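Local coordinates for uncharacterized protein (Bombyx mori, PDB 5AZ0) that probably reduces carbonyl compounds, as an aldo-keto reductase with a TIM-barrel fold, at residues V115-R120 and V163-T169. Residues are numbered along the deposited sequence; the frame is centred on the assembly and turned at random.
Sequences VEVSLR and VLKKGLT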
loop_
_atom_site.group_PDB
_atom_site.type_symbol
_atom_site.label_atom_id
_atom_site.label_comp_id
_atom_site.label_asym_id
_atom_site.label_seq_id
_atom_site.Cartn_x
_atom_site.Cartn_y
_atom_site.Cartn_z
ATOM N N VAL A 115 -14.513 -9.416 10.024
ATOM C CA VAL A 115 -14.100 -8.338 9.095
ATOM C C VAL A 115 -14.986 -7.105 9.411
ATOM O O VAL A 115 -14.484 -6.046 9.544
ATOM C CB VAL A 115 -14.336 -8.784 7.656
ATOM C CG1 VAL A 115 -13.975 -7.683 6.677
ATOM C CG2 VAL A 115 -13.443 -10.018 7.341
ATOM N N GLU A 116 -16.275 -7.303 9.594
ATOM C CA GLU A 116 -17.225 -6.233 9.988
ATOM C C GLU A 116 -16.823 -5.499 11.318
ATOM O O GLU A 116 -16.857 -4.245 11.415
ATOM C CB GLU A 116 -18.644 -6.756 9.999
ATOM C CG GLU A 116 -19.731 -5.715 10.325
ATOM C CD GLU A 116 -20.151 -5.580 11.840
ATOM O OE1 GLU A 116 -19.525 -6.225 12.710
ATOM O OE2 GLU A 116 -21.140 -4.830 12.132
ATOM N N VAL A 117 -16.315 -6.265 12.277
ATOM C CA VAL A 117 -15.970 -5.684 13.611
ATOM C C VAL A 117 -14.730 -4.860 13.370
ATOM O O VAL A 117 -14.684 -3.692 13.711
ATOM C CB VAL A 117 -15.697 -6.755 14.680
ATOM C CG1 VAL A 117 -15.398 -6.077 15.991
ATOM C CG2 VAL A 117 -16.887 -7.680 14.861
ATOM N N SER A 118 -13.728 -5.439 12.704
ATOM C CA SER A 118 -12.523 -4.684 12.475
ATOM C C SER A 118 -12.761 -3.377 11.688
ATOM O O SER A 118 -12.219 -2.324 12.031
ATOM C CB SER A 118 -11.458 -5.567 11.786
ATOM O OG SER A 118 -10.195 -4.911 11.649
ATOM N N LEU A 119 -13.534 -3.483 10.608
ATOM C CA LEU A 119 -13.698 -2.353 9.722
ATOM C C LEU A 119 -14.563 -1.315 10.403
ATOM O O LEU A 119 -14.224 -0.184 10.341
ATOM C CB LEU A 119 -14.281 -2.744 8.380
ATOM C CG LEU A 119 -14.719 -1.648 7.408
ATOM C CD1 LEU A 119 -13.535 -0.808 7.096
ATOM C CD2 LEU A 119 -15.331 -2.266 6.145
ATOM N N ARG A 120 -15.675 -1.677 11.032
ATOM C CA ARG A 120 -16.441 -0.690 11.814
ATOM C C ARG A 120 -15.629 0.067 12.853
ATOM O O ARG A 120 -15.696 1.277 12.936
ATOM C CB ARG A 120 -17.678 -1.306 12.422
ATOM C CG ARG A 120 -18.754 -1.602 11.354
ATOM C CD ARG A 120 -20.037 -1.648 12.026
ATOM N NE ARG A 120 -21.159 -2.103 11.274
ATOM C CZ ARG A 120 -22.153 -1.332 10.808
ATOM N NH1 ARG A 120 -22.114 -0.034 10.885
ATOM N NH2 ARG A 120 -23.208 -1.895 10.226
ATOM N N VAL A 163 -19.159 -6.824 4.028
ATOM C CA VAL A 163 -19.037 -5.400 4.454
ATOM C C VAL A 163 -19.232 -4.468 3.247
ATOM O O VAL A 163 -19.744 -3.361 3.417
ATOM C CB VAL A 163 -17.737 -5.073 5.156
ATOM C CG1 VAL A 163 -17.667 -5.843 6.494
ATOM C CG2 VAL A 163 -16.479 -5.350 4.302
ATOM N N LEU A 164 -18.910 -4.975 2.031
ATOM C CA LEU A 164 -19.207 -4.304 0.768
ATOM C C LEU A 164 -20.680 -4.138 0.596
ATOM O O LEU A 164 -21.172 -3.001 0.380
ATOM C CB LEU A 164 -18.573 -5.035 -0.417
ATOM C CG LEU A 164 -18.654 -4.370 -1.826
ATOM C CD1 LEU A 164 -17.835 -3.126 -1.845
ATOM C CD2 LEU A 164 -18.149 -5.343 -2.868
ATOM N N LYS A 165 -21.421 -5.221 0.733
ATOM C CA LYS A 165 -22.866 -5.164 0.610
ATOM C C LYS A 165 -23.541 -4.256 1.666
ATOM O O LYS A 165 -24.629 -3.711 1.434
ATOM C CB LYS A 165 -23.423 -6.571 0.718
ATOM C CG LYS A 165 -24.911 -6.713 0.789
ATOM C CD LYS A 165 -25.640 -6.147 -0.430
ATOM C CE LYS A 165 -27.142 -6.135 -0.103
ATOM N NZ LYS A 165 -27.896 -5.886 -1.335
ATOM N N LYS A 166 -22.932 -4.173 2.840
ATOM C CA LYS A 166 -23.403 -3.256 3.863
ATOM C C LYS A 166 -23.022 -1.789 3.650
ATOM O O LYS A 166 -23.466 -0.967 4.399
ATOM C CB LYS A 166 -22.893 -3.731 5.214
ATOM C CG LYS A 166 -23.782 -4.873 5.692
ATOM C CD LYS A 166 -23.272 -5.453 7.002
ATOM C CE LYS A 166 -24.349 -6.343 7.663
ATOM N NZ LYS A 166 -23.743 -7.409 8.510
ATOM N N GLY A 167 -22.156 -1.460 2.680
ATOM C CA GLY A 167 -21.887 -0.018 2.368
ATOM C C GLY A 167 -20.820 0.516 3.299
ATOM O O GLY A 167 -20.648 1.684 3.363
ATOM N N LEU A 168 -20.071 -0.365 3.992
ATOM C CA LEU A 168 -18.984 0.021 4.870
ATOM C C LEU A 168 -17.730 0.420 4.111
ATOM O O LEU A 168 -16.810 1.124 4.643
ATOM C CB LEU A 168 -18.741 -1.072 5.892
ATOM C CG LEU A 168 -19.948 -1.290 6.808
ATOM C CD1 LEU A 168 -19.595 -2.435 7.719
ATOM C CD2 LEU A 168 -20.350 -0.081 7.657
ATOM N N THR A 169 -17.713 0.030 2.841
ATOM C CA THR A 169 -16.621 0.316 1.967
ATOM C C THR A 169 -17.180 0.371 0.582
ATOM O O THR A 169 -18.217 -0.264 0.294
ATOM C CB THR A 169 -15.530 -0.730 2.050
ATOM O OG1 THR A 169 -14.427 -0.367 1.229
ATOM C CG2 THR A 169 -16.020 -2.102 1.669
HETATM O O HOH W 1 -23.239 -4.742 10.544
#
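Val163 drives its CG1 methyl against the backbone of helix 112-126, 3.5 Å from Glu116 CA, with Glu116 CB close beside it. That methyl lies anti to its own carbonyl carbon (chi1 -65°), while Val163 CG2 turns to Leu119 CD2 at 3.8 Å. Val115 meets the same valine at about a right angle. Leu119 CD2 also touches Leu168 CB at 3.6 Å, and Leu119 packs on Val134 of the strand beneath. A Schellman motif with Gly167 at positive phi closes helix 153-165 and turns Leu168 back to the neighbouring helix. Leu168 CD2 lies over one face of the Arg120 guanidinium, 3.7 Å from Arg120 NH1 and offset toward the rim. Arg120 NE donates to Glu116 OE2 one turn back, a salt bridge of 2.9 Å whose N-H meets the oxygen from above the carboxylate plane at a bent 137°. One water joins Glu116 OE2 to Arg120 NH2 and, weakly, to Lys166 NZ. A leucine in place of Glu116 would probably leave the guanidinium without its carboxylate mate and freer to swing off Leu168. Helix 112-126 thus packs mainly through hydrocarbon on the end of helix 153-165 and the following turn, with the salt bridge and its water at the more exposed margin.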